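Local coordinates for tyrosine--tRNA ligase (Aeropyrum pernix, PDB 2CYA), which probably activates tyrosine with ATP and transfers it to the acceptor end of tRNA(Tyr), working as a homodimeric class I aminoacyl-tRNA synthetase, at residues A[116-119]-A[120-124]; A[307-310]-A[311-315]; A[247-250]-A[251-254]; A[85-88]-A[89-92]; A[12-15]-A[16-19]. All coordinates share one frame; numbering follows the deposited sequence.

Contact 1 of 5, residues A[116-119]-A[120-124]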
loop_
_atom_site.group_PDB
_atom_site.type_symbol
_atom_site.label_atom_id
_atom_site.label_comp_id
_atom_site.label_asym_id
_atom_site.label_seq_id
_atom_site.Cartn_x
_atom_site.Cartn_y
_atom_site.Cartn_z
ATOM N N ASP A 116 3.309 7.357 17.241
ATOM C CA ASP A 116 4.217 6.491 16.478
ATOM C C ASP A 116 3.388 5.961 15.291
ATOM O O ASP A 116 2.243 5.556 15.467
ATOM C CB ASP A 116 4.682 5.308 17.350
ATOM C CG ASP A 116 5.705 4.422 16.645
ATOM O OD1 ASP A 116 5.435 3.955 15.515
ATOM O OD2 ASP A 116 6.785 4.195 17.219
ATOM N N ALA A 117 3.942 5.979 14.084
ATOM C CA ALA A 117 3.208 5.489 12.914
ATOM C C ALA A 117 2.605 4.090 13.151
ATOM O O ALA A 117 1.618 3.713 12.520
ATOM C CB ALA A 117 4.135 5.457 11.709
ATOM N N GLU A 118 3.204 3.327 14.061
ATOM C CA GLU A 118 2.721 1.984 14.364
ATOM C C GLU A 118 1.264 1.970 14.808
ATOM O O GLU A 118 0.542 1.007 14.538
ATOM C CB GLU A 118 3.569 1.340 15.462
ATOM C CG GLU A 118 3.368 -0.152 15.572
ATOM C CD GLU A 118 4.624 -0.929 15.233
ATOM O OE1 GLU A 118 5.304 -0.604 14.224
ATOM O OE2 GLU A 118 4.929 -1.878 15.982
ATOM N N GLU A 119 0.831 3.021 15.495
ATOM C CA GLU A 119 -0.545 3.098 15.955
ATOM C C GLU A 119 -1.472 3.229 14.757
ATOM O O GLU A 119 -2.576 2.706 14.767
ATOM C CB GLU A 119 -0.754 4.288 16.901
ATOM C CG GLU A 119 0.235 4.342 18.055
ATOM C CD GLU A 119 0.018 5.550 18.970
ATOM O OE1 GLU A 119 1.009 5.986 19.610
ATOM O OE2 GLU A 119 -1.135 6.048 19.048
ATOM N N LEU A 120 -1.033 3.932 13.722
ATOM C CA LEU A 120 -1.870 4.065 12.542
ATOM C C LEU A 120 -1.837 2.750 11.752
ATOM O O LEU A 120 -2.864 2.284 11.263
ATOM C CB LEU A 120 -1.369 5.220 11.664
ATOM C CG LEU A 120 -1.929 6.627 11.950
ATOM C CD1 LEU A 120 -1.766 6.990 13.420
ATOM C CD2 LEU A 120 -1.211 7.628 11.076
ATOM N N ALA A 121 -0.652 2.157 11.655
ATOM C CA ALA A 121 -0.448 0.920 10.920
ATOM C C ALA A 121 -1.299 -0.243 11.421
ATOM O O ALA A 121 -1.599 -1.159 10.653
ATOM C CB ALA A 121 1.047 0.524 10.953
ATOM N N SER A 122 -1.688 -0.180 12.695
ATOM C CA SER A 122 -2.478 -1.213 13.359
ATOM C C SER A 122 -3.958 -1.071 13.128
ATOM O O SER A 122 -4.736 -1.878 13.619
ATOM C CB SER A 122 -2.276 -1.166 14.881
ATOM O OG SER A 122 -0.921 -1.318 15.237
ATOM N N ASP A 123 -4.364 -0.031 12.423
ATOM C CA ASP A 123 -5.784 0.171 12.210
ATOM C C ASP A 123 -6.126 -0.100 10.765
ATOM O O ASP A 123 -5.580 0.536 9.861
ATOM C CB ASP A 123 -6.178 1.602 12.587
ATOM C CG ASP A 123 -7.682 1.810 12.602
ATOM O OD1 ASP A 123 -8.428 0.935 12.101
ATOM O OD2 ASP A 123 -8.129 2.853 13.119
ATOM N N LYS A 124 -7.030 -1.047 10.553
ATOM C CA LYS A 124 -7.449 -1.393 9.202
ATOM C C LYS A 124 -8.017 -0.178 8.482
ATOM O O LYS A 124 -7.836 -0.017 7.270
ATOM C CB LYS A 124 -8.484 -2.524 9.240
ATOM C CG LYS A 124 -9.856 -2.169 9.796
ATOM C CD LYS A 124 -10.728 -3.438 9.857
ATOM C CE LYS A 124 -12.221 -3.124 9.852
ATOM N NZ LYS A 124 -12.589 -2.279 11.021
#
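S122 turns back onto E118 at the C-terminal end of the short helix 117-121, which D116 caps at its other end; the helix follows strand 113-116 at the edge of the Rossmann-type sheet of this class I synthetase. The hydroxyl OG of S122 donates to E118 O at 2.8 Å, and S122 N adds a weak bond to the same carbonyl at 3.1 Å, so two groups of one residue grip the last turn. OG reaches that carbonyl because it lies beside its own backbone N and anti to the carbonyl carbon (chi1 -58°). One residue earlier, A121 N bonds to A117 O over 2.9 Å, while L120 CB lies 3.5 Å and A121 CB 3.6 Å from that same A117 O, packing methylene and methyl around it. Beyond CB, the side chain of L120 runs on to D172 and Y175 of helix 161-175; D172 is a predicted tyrosine-binding residue. E118 OE1 is hydrogen-bonded to W76 NE1 of helix 75-80. K124 of the second subunit packs on both E118 and S122, which places this helix beside the dimer partner. D123 N-caps the next helix through OD1, while its OD2 is hydrogen-bonded to Y175 OH. At the front end, D116 OD1 takes E118 N on its anti side, 2.7 Å away and nearly straight at 168°, and is also hydrogen-bonded to T75 OG1.

Contact 2 of 5, residues A[307-310]-A[311-315]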
loop_
_atom_site.group_PDB
_atom_site.type_symbol
_atom_site.label_atom_id
_atom_site.label_comp_id
_atom_site.label_asym_id
_atom_site.label_seq_id
_atom_site.Cartn_x
_atom_site.Cartn_y
_atom_site.Cartn_z
ATOM N N THR A 307 19.541 43.836 16.540
ATOM C CA THR A 307 18.297 43.542 17.223
ATOM C C THR A 307 17.269 42.921 16.290
ATOM O O THR A 307 16.180 42.554 16.718
ATOM C CB THR A 307 17.708 44.821 17.861
ATOM O OG1 THR A 307 17.432 45.789 16.840
ATOM C CG2 THR A 307 18.690 45.412 18.845
ATOM N N SER A 308 17.616 42.810 15.015
ATOM C CA SER A 308 16.718 42.214 14.034
ATOM C C SER A 308 17.577 41.522 12.993
ATOM O O SER A 308 18.752 41.853 12.839
ATOM C CB SER A 308 15.860 43.282 13.345
ATOM O OG SER A 308 16.513 43.815 12.198
ATOM N N TYR A 309 16.997 40.563 12.283
ATOM C CA TYR A 309 17.745 39.854 11.267
ATOM C C TYR A 309 17.940 40.732 10.048
ATOM O O TYR A 309 19.018 40.743 9.453
ATOM C CB TYR A 309 17.033 38.584 10.820
ATOM C CG TYR A 309 17.683 37.990 9.593
ATOM C CD1 TYR A 309 18.892 37.312 9.685
ATOM C CD2 TYR A 309 17.140 38.190 8.325
ATOM C CE1 TYR A 309 19.549 36.854 8.556
ATOM C CE2 TYR A 309 17.797 37.741 7.178
ATOM C CZ TYR A 309 19.002 37.075 7.307
ATOM O OH TYR A 309 19.670 36.638 6.190
ATOM N N GLU A 310 16.888 41.449 9.665
ATOM C CA GLU A 310 16.953 42.313 8.493
ATOM C C GLU A 310 18.089 43.322 8.625
ATOM O O GLU A 310 18.770 43.625 7.646
ATOM C CB GLU A 310 15.620 43.034 8.278
ATOM C CG GLU A 310 15.488 43.650 6.888
ATOM C CD GLU A 310 15.797 42.653 5.763
ATOM O OE1 GLU A 310 15.111 41.605 5.687
ATOM O OE2 GLU A 310 16.723 42.915 4.956
ATOM N N GLU A 311 18.295 43.838 9.833
ATOM C CA GLU A 311 19.379 44.786 10.064
ATOM C C GLU A 311 20.679 44.103 9.664
ATOM O O GLU A 311 21.432 44.608 8.830
ATOM C CB GLU A 311 19.455 45.172 11.539
ATOM C CG GLU A 311 18.398 46.150 12.004
ATOM C CD GLU A 311 18.431 46.343 13.510
ATOM O OE1 GLU A 311 19.526 46.622 14.054
ATOM O OE2 GLU A 311 17.359 46.212 14.145
ATOM N N LEU A 312 20.926 42.944 10.270
ATOM C CA LEU A 312 22.120 42.159 10.002
ATOM C C LEU A 312 22.314 41.923 8.510
ATOM O O LEU A 312 23.425 42.060 8.001
ATOM C CB LEU A 312 22.031 40.811 10.734
ATOM C CG LEU A 312 23.171 39.790 10.604
ATOM C CD1 LEU A 312 22.921 38.630 11.549
ATOM C CD2 LEU A 312 23.272 39.282 9.179
ATOM N N GLU A 313 21.239 41.564 7.808
ATOM C CA GLU A 313 21.340 41.292 6.376
ATOM C C GLU A 313 21.737 42.512 5.555
ATOM O O GLU A 313 22.504 42.398 4.599
ATOM C CB GLU A 313 20.037 40.721 5.823
ATOM C CG GLU A 313 20.309 39.603 4.847
ATOM C CD GLU A 313 19.159 39.316 3.926
ATOM O OE1 GLU A 313 18.916 40.137 3.018
ATOM O OE2 GLU A 313 18.502 38.269 4.106
ATOM N N ARG A 314 21.196 43.672 5.913
ATOM C CA ARG A 314 21.535 44.903 5.206
ATOM C C ARG A 314 23.030 45.140 5.408
ATOM O O ARG A 314 23.795 45.181 4.443
ATOM C CB ARG A 314 20.720 46.074 5.758
ATOM C CG ARG A 314 19.227 45.915 5.533
ATOM C CD ARG A 314 18.451 47.113 6.048
ATOM N NE ARG A 314 17.015 46.960 5.834
ATOM C CZ ARG A 314 16.106 47.884 6.138
ATOM N NH1 ARG A 314 16.481 49.041 6.674
ATOM N NH2 ARG A 314 14.819 47.653 5.899
ATOM N N ASP A 315 23.440 45.269 6.666
ATOM C CA ASP A 315 24.847 45.469 7.003
ATOM C C ASP A 315 25.734 44.417 6.339
ATOM O O ASP A 315 26.880 44.699 5.982
ATOM C CB ASP A 315 25.041 45.399 8.516
ATOM C CG ASP A 315 24.871 46.742 9.189
ATOM O OD1 ASP A 315 23.908 47.461 8.850
ATOM O OD2 ASP A 315 25.697 47.072 10.067
#
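E311 folds back over the start of its own helix and presents one carboxylate oxygen to two hydroxyls of the preceding turn. T307 OG1 donates to E311 OE2 at 2.7 Å from the syn side, slightly out of the carboxylate plane, and S308 OG adds a weak bond to this oxygen at 3.2 Å. E311 can come back this far because its CG lies beside the backbone N (chi1 -76°) and the chain then runs extended. S308 OG in turn accepts from E311 N at 3.0 Å, so the hydroxyl serves the amide and the carboxylate of one residue at once. One turn along, Y309 and E313 meet with ring and carboxylate nearly perpendicular, 85° between their planes. The phenol OH donates to the anti lone pair of E313 OE2 at 2.9 Å, and OE2 sits at the ring edge, 3.2 Å from Y309 CE2. Over the outer surface, E310 and R314 cross at about a right angle: E310 CG rests 3.8 Å from R314 NE, but E310 OE2 stays 4.1 Å from that nitrogen, attraction without a salt bridge. That nearby arginine probably eases the approach of E310 OE2 to E313 OE1, two like charges 4.0 Å apart. Beneath, Y309 and L312 pack on L277 of helix 275-284, and L312 and E311 also touch Y306 of strand 305-306. The whole is a serine N-cap on helix 309-317, reinforced by a glutamate at the third helical position, far from the predicted substrate sites.

Contact 3 of 5, residues A[247-250]-A[251-254]; sequences AVFV and VDSD
F249 and D252 face each other across a tight reversal and exchange two hydrogen bonds. In the first, D252 N donates to F249 O at 3.1 Å, arriving from well above the carbonyl plane. In the second, F249 N donates to D252 OD2 at 2.8 Å, also from above the plane of its acceptor group, the carboxylate. D252 can reach back because its CG stands beside the backbone N (chi1 -81°). The same OD2 also forms a salt bridge with K260 NZ of helix 254-262, which hydrogen-bonds A247 O as well. An alanine in place of D252 would probably leave F249 N without its acceptor and K260 without its carboxylate mate. A carboxylate oxygen also meets the ring: D252 OD1 lies in the plane of the F249 ring, at its edge, 3.7 Å from CD1, with ring and carboxylate 86° apart. Among nonpolar contacts, F249 CB approaches V251 CG2 to 4.4 Å, and V250 and V251 lean on helix 323-346. F249 packs on K241, an inferred ATP-binding residue of the KMSKS motif. This is a type I beta turn, F249 to D252, buried just behind the KMSKS loop of a class I synthetase.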
loop_
_atom_site.group_PDB
_atom_site.type_symbol
_atom_site.label_atom_id
_atom_site.label_comp_id
_atom_site.label_asym_id
_atom_site.label_seq_id
_atom_site.Cartn_x
_atom_site.Cartn_y
_atom_site.Cartn_z
ATOM N N ALA A 247 26.779 19.501 8.715
ATOM C CA ALA A 247 25.609 19.647 9.566
ATOM C C ALA A 247 25.994 19.758 11.040
ATOM O O ALA A 247 26.906 19.079 11.516
ATOM C CB ALA A 247 24.675 18.468 9.362
ATOM N N VAL A 248 25.290 20.613 11.765
ATOM C CA VAL A 248 25.552 20.781 13.178
ATOM C C VAL A 248 24.520 19.960 13.943
ATOM O O VAL A 248 23.321 20.228 13.857
ATOM C CB VAL A 248 25.451 22.267 13.579
ATOM C CG1 VAL A 248 25.740 22.435 15.069
ATOM C CG2 VAL A 248 26.441 23.081 12.746
ATOM N N PHE A 249 24.972 18.943 14.668
ATOM C CA PHE A 249 24.035 18.117 15.436
ATOM C C PHE A 249 23.800 18.721 16.819
ATOM O O PHE A 249 24.649 19.459 17.330
ATOM C CB PHE A 249 24.561 16.687 15.575
ATOM C CG PHE A 249 24.788 16.007 14.264
ATOM C CD1 PHE A 249 26.047 15.992 13.685
ATOM C CD2 PHE A 249 23.724 15.426 13.577
ATOM C CE1 PHE A 249 26.248 15.407 12.428
ATOM C CE2 PHE A 249 23.913 14.840 12.319
ATOM C CZ PHE A 249 25.176 14.831 11.746
ATOM N N VAL A 250 22.656 18.399 17.421
ATOM C CA VAL A 250 22.328 18.951 18.723
ATOM C C VAL A 250 23.248 18.433 19.802
ATOM O O VAL A 250 23.158 18.880 20.936
ATOM C CB VAL A 250 20.851 18.672 19.144
ATOM C CG1 VAL A 250 19.899 19.378 18.194
ATOM C CG2 VAL A 250 20.581 17.185 19.182
ATOM N N VAL A 251 24.129 17.493 19.460
ATOM C CA VAL A 251 25.061 16.970 20.451
ATOM C C VAL A 251 26.519 17.220 20.087
ATOM O O VAL A 251 27.412 16.630 20.692
ATOM C CB VAL A 251 24.885 15.441 20.718
ATOM C CG1 VAL A 251 23.512 15.161 21.343
ATOM C CG2 VAL A 251 25.088 14.652 19.432
ATOM N N ASP A 252 26.767 18.076 19.100
ATOM C CA ASP A 252 28.144 18.407 18.734
ATOM C C ASP A 252 28.737 19.245 19.871
ATOM O O ASP A 252 28.017 19.995 20.542
ATOM C CB ASP A 252 28.209 19.262 17.457
ATOM C CG ASP A 252 28.088 18.451 16.197
ATOM O OD1 ASP A 252 28.335 17.237 16.261
ATOM O OD2 ASP A 252 27.759 19.032 15.136
ATOM N N SER A 253 30.049 19.134 20.061
ATOM C CA SER A 253 30.753 19.888 21.100
ATOM C C SER A 253 30.841 21.345 20.670
ATOM O O SER A 253 30.612 21.657 19.496
ATOM C CB SER A 253 32.174 19.333 21.275
ATOM O OG SER A 253 32.942 19.528 20.089
ATOM N N ASP A 254 31.171 22.232 21.610
ATOM C CA ASP A 254 31.318 23.657 21.295
ATOM C C ASP A 254 32.424 23.797 20.241
ATOM O O ASP A 254 32.333 24.626 19.339
ATOM C CB ASP A 254 31.731 24.468 22.539
ATOM C CG ASP A 254 30.630 24.556 23.592
ATOM O OD1 ASP A 254 30.912 25.092 24.675
ATOM O OD2 ASP A 254 29.487 24.109 23.344
#

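Contact 4 of 5, residues A[85-88]-A[89-92]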
loop_
_atom_site.group_PDB
_atom_site.type_symbol
_atom_site.label_atom_id
_atom_site.label_comp_id
_atom_site.label_asym_id
_atom_site.label_seq_id
_atom_site.Cartn_x
_atom_site.Cartn_y
_atom_site.Cartn_z
ATOM N N GLY A 85 19.505 1.846 8.337
ATOM C CA GLY A 85 19.471 0.475 7.863
ATOM C C GLY A 85 18.156 -0.240 8.088
ATOM O O GLY A 85 18.124 -1.466 8.115
ATOM N N GLY A 86 17.072 0.510 8.251
ATOM C CA GLY A 86 15.780 -0.116 8.471
ATOM C C GLY A 86 15.646 -0.736 9.849
ATOM O O GLY A 86 14.709 -1.490 10.111
ATOM N N ASP A 87 16.580 -0.412 10.736
ATOM C CA ASP A 87 16.560 -0.934 12.099
ATOM C C ASP A 87 15.507 -0.146 12.878
ATOM O O ASP A 87 15.763 0.964 13.336
ATOM C CB ASP A 87 17.944 -0.741 12.738
ATOM C CG ASP A 87 18.088 -1.454 14.071
ATOM O OD1 ASP A 87 17.144 -1.415 14.901
ATOM O OD2 ASP A 87 19.176 -2.041 14.290
ATOM N N MET A 88 14.327 -0.733 13.036
ATOM C CA MET A 88 13.233 -0.077 13.734
ATOM C C MET A 88 13.535 0.376 15.163
ATOM O O MET A 88 12.945 1.357 15.635
ATOM C CB MET A 88 11.988 -0.974 13.710
ATOM C CG MET A 88 11.383 -1.163 12.308
ATOM S SD MET A 88 10.956 0.421 11.483
ATOM C CE MET A 88 9.496 0.861 12.411
ATOM N N ASP A 89 14.431 -0.330 15.855
ATOM C CA ASP A 89 14.792 0.036 17.227
ATOM C C ASP A 89 15.564 1.357 17.251
ATOM O O ASP A 89 15.392 2.184 18.148
ATOM C CB ASP A 89 15.674 -1.036 17.867
ATOM C CG ASP A 89 14.981 -2.374 17.983
ATOM O OD1 ASP A 89 13.927 -2.441 18.647
ATOM O OD2 ASP A 89 15.501 -3.357 17.407
ATOM N N LEU A 90 16.446 1.521 16.276
ATOM C CA LEU A 90 17.260 2.715 16.159
ATOM C C LEU A 90 16.396 3.894 15.711
ATOM O O LEU A 90 16.619 5.040 16.107
ATOM C CB LEU A 90 18.378 2.460 15.151
ATOM C CG LEU A 90 19.760 2.069 15.683
ATOM C CD1 LEU A 90 19.675 1.185 16.923
ATOM C CD2 LEU A 90 20.509 1.384 14.560
ATOM N N ILE A 91 15.401 3.603 14.884
ATOM C CA ILE A 91 14.510 4.648 14.407
ATOM C C ILE A 91 13.675 5.156 15.582
ATOM O O ILE A 91 13.470 6.360 15.725
ATOM C CB ILE A 91 13.589 4.129 13.298
ATOM C CG1 ILE A 91 14.423 3.821 12.057
ATOM C CG2 ILE A 91 12.479 5.154 13.001
ATOM C CD1 ILE A 91 13.609 3.260 10.891
ATOM N N ARG A 92 13.217 4.235 16.424
ATOM C CA ARG A 92 12.422 4.591 17.593
ATOM C C ARG A 92 13.279 5.401 18.553
ATOM O O ARG A 92 12.803 6.351 19.172
ATOM C CB ARG A 92 11.933 3.338 18.324
ATOM C CG ARG A 92 10.415 3.280 18.518
ATOM C CD ARG A 92 9.778 2.234 17.616
ATOM N NE ARG A 92 10.410 0.926 17.816
ATOM C CZ ARG A 92 10.102 -0.180 17.138
ATOM N NH1 ARG A 92 9.156 -0.148 16.200
ATOM N NH2 ARG A 92 10.752 -1.312 17.398
#
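M88 O sits over one face of the R92 guanidinium, 3.3 Å above its plane and offset toward the rim, near NE, in the first turn of helix 88-104. That helix is capped by D87, whose side chain follows the aspartate N-cap pattern. M88 CB lies 3.9 Å from R92 NH1, and M88 CE approaches the same nitrogen, so methionine carbons border the group as well. The arginine comes back over this turn because its chain bends at chi2 and chi3, which carries NH2 to a loose salt bridge with D89 OD1 at 3.6 Å. The second flat group is the D87 carboxylate. Its OD1 accepts weakly from D89 N and L90 N, at 3.1 Å and 3.3 Å, while OD2 rests on the L90 methyl CD2 at 3.7 Å. D89 OD2 lies near D87 OD1, two like charges that the N-H groups at the helix start would be expected to ease. D87 reaches these amides with CG anti to the backbone N (chi1 -171°). On the inner side M88 SD touches I91 CD1 at 3.9 Å, and the pair packs on helix 75-80, both residues on T75, M88 also on Y79 and I91 on A78. L90 and D87 instead meet K361, the last modelled residue of the chain. The turn is closed by M88 O accepting from R92 N, and by I91 N donating to D87 O at 3.1 Å within the carbonyl plane.

Contact 5 of 5, residues A[12-15]-A[16-19]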
loop_
_atom_site.group_PDB
_atom_site.type_symbol
_atom_site.label_atom_id
_atom_site.label_comp_id
_atom_site.label_asym_id
_atom_site.label_seq_id
_atom_site.Cartn_x
_atom_site.Cartn_y
_atom_site.Cartn_z
ATOM N N ARG A 12 1.445 34.757 13.973
ATOM C CA ARG A 12 2.203 33.860 14.823
ATOM C C ARG A 12 2.462 32.545 14.067
ATOM O O ARG A 12 3.549 31.985 14.139
ATOM C CB ARG A 12 1.422 33.585 16.106
ATOM C CG ARG A 12 1.774 32.269 16.783
ATOM C CD ARG A 12 2.155 32.496 18.220
ATOM N NE ARG A 12 3.373 33.299 18.301
ATOM C CZ ARG A 12 3.770 33.943 19.395
ATOM N NH1 ARG A 12 3.040 33.880 20.503
ATOM N NH2 ARG A 12 4.899 34.644 19.381
ATOM N N ILE A 13 1.449 32.068 13.352
ATOM C CA ILE A 13 1.564 30.842 12.571
ATOM C C ILE A 13 2.400 31.080 11.315
ATOM O O ILE A 13 3.238 30.251 10.955
ATOM C CB ILE A 13 0.158 30.312 12.152
ATOM C CG1 ILE A 13 -0.574 29.783 13.376
ATOM C CG2 ILE A 13 0.287 29.239 11.095
ATOM C CD1 ILE A 13 -2.025 29.467 13.124
ATOM N N ALA A 14 2.192 32.216 10.657
ATOM C CA ALA A 14 2.919 32.514 9.429
ATOM C C ALA A 14 4.379 32.908 9.599
ATOM O O ALA A 14 5.184 32.700 8.691
ATOM C CB ALA A 14 2.198 33.605 8.648
ATOM N N ARG A 15 4.717 33.474 10.751
ATOM C CA ARG A 15 6.079 33.938 11.015
ATOM C C ARG A 15 7.181 32.951 10.609
ATOM O O ARG A 15 7.220 31.814 11.067
ATOM C CB ARG A 15 6.215 34.332 12.504
ATOM C CG ARG A 15 6.870 33.293 13.407
ATOM C CD ARG A 15 6.288 33.263 14.827
ATOM N NE ARG A 15 6.570 34.465 15.593
ATOM C CZ ARG A 15 6.921 34.468 16.877
ATOM N NH1 ARG A 15 7.038 33.324 17.546
ATOM N NH2 ARG A 15 7.155 35.621 17.495
ATOM N N ASN A 16 8.041 33.410 9.705
ATOM C CA ASN A 16 9.186 32.660 9.215
ATOM C C ASN A 16 8.945 31.460 8.296
ATOM O O ASN A 16 9.876 30.725 7.966
ATOM C CB ASN A 16 10.053 32.240 10.398
ATOM C CG ASN A 16 10.767 33.416 11.030
ATOM O OD1 ASN A 16 11.450 34.188 10.339
ATOM N ND2 ASN A 16 10.615 33.565 12.348
ATOM N N THR A 17 7.707 31.265 7.874
ATOM C CA THR A 17 7.410 30.177 6.976
ATOM C C THR A 17 7.765 30.606 5.553
ATOM O O THR A 17 7.842 31.803 5.252
ATOM C CB THR A 17 5.926 29.821 7.056
ATOM O OG1 THR A 17 5.142 30.972 6.717
ATOM C CG2 THR A 17 5.578 29.384 8.465
ATOM N N VAL A 18 7.995 29.625 4.686
ATOM C CA VAL A 18 8.318 29.879 3.287
ATOM C C VAL A 18 7.013 30.106 2.513
ATOM O O VAL A 18 6.955 30.906 1.580
ATOM C CB VAL A 18 9.047 28.669 2.652
ATOM C CG1 VAL A 18 9.211 28.881 1.150
ATOM C CG2 VAL A 18 10.394 28.473 3.303
ATOM N N GLU A 19 5.964 29.393 2.901
ATOM C CA GLU A 19 4.687 29.535 2.227
ATOM C C GLU A 19 3.576 28.918 3.052
ATOM O O GLU A 19 3.815 28.081 3.924
ATOM C CB GLU A 19 4.722 28.843 0.853
ATOM C CG GLU A 19 4.604 27.301 0.918
ATOM C CD GLU A 19 4.615 26.630 -0.456
ATOM O OE1 GLU A 19 4.494 27.348 -1.465
ATOM O OE2 GLU A 19 4.739 25.383 -0.535
#
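T17 presses against the last turn of helix 5-14, and its contact with A14 is the tight part of this junction. A14 O accepts from T17 N at 3.0 Å, nearly straight at 165°, and from T17 OG1 at 2.6 Å, so one carbonyl is held by two donors of the same residue. OG1 is placed for this by standing between the backbone N and the carbonyl carbon (chi1 59°), while methyl CG2 turns inward to lie 3.5 Å from I13 O. A valine in place of T17 has no hydroxyl, and A14 O would probably be left with the backbone N as its one donor from this residue, the turn less firmly pinned. The chain reverses in a type II beta turn from A14 to T17, with N16 carrying the positive phi of its third position. The outer side is looser. R15 and N16 merely pass each other obliquely, R15 CG 3.9 Å from N16 ND2, their guanidinium and amide planes 40° apart. R15 spends its charge elsewhere, on salt bridges to D61 and D288, and R12 NE lies over one face of its guanidinium, a pairing of like charges that the carboxylates of D61 and D288 probably make tolerable. K58 of helix 51-64 donates to I13 O and R15 O, tying the turn to that helix. I13 packs on L26 and L30 of helix 23-32 and L62 of helix 51-64, and beyond T17 the residues V18 and E19 both face H210, a classic beta bulge that joins strand 19-21 to strand 207-211.

Contact 3 is the most buried of the five, contact 1 is partly buried, and contacts 2, 4 and 5 lie at the surface. Helix starts recur: aspartates cap in contacts 1 and 4, serines in contacts 2 and 3, the latter a turn that leads into a helix start, whereas contact 5 closes the end of a helix. Contacts 1 and 4 share a neighbour, helix 75-80, and touch through D116 OD2 and R92 CD, 3.6 Å apart. Buried charge is paired with lysine in contact 3; the surface contacts rely on hydroxyls, caps and ion pairs, some of them long. Contact 2 lies with its centre about 46 Å from that of contact 1, in the C-terminal part.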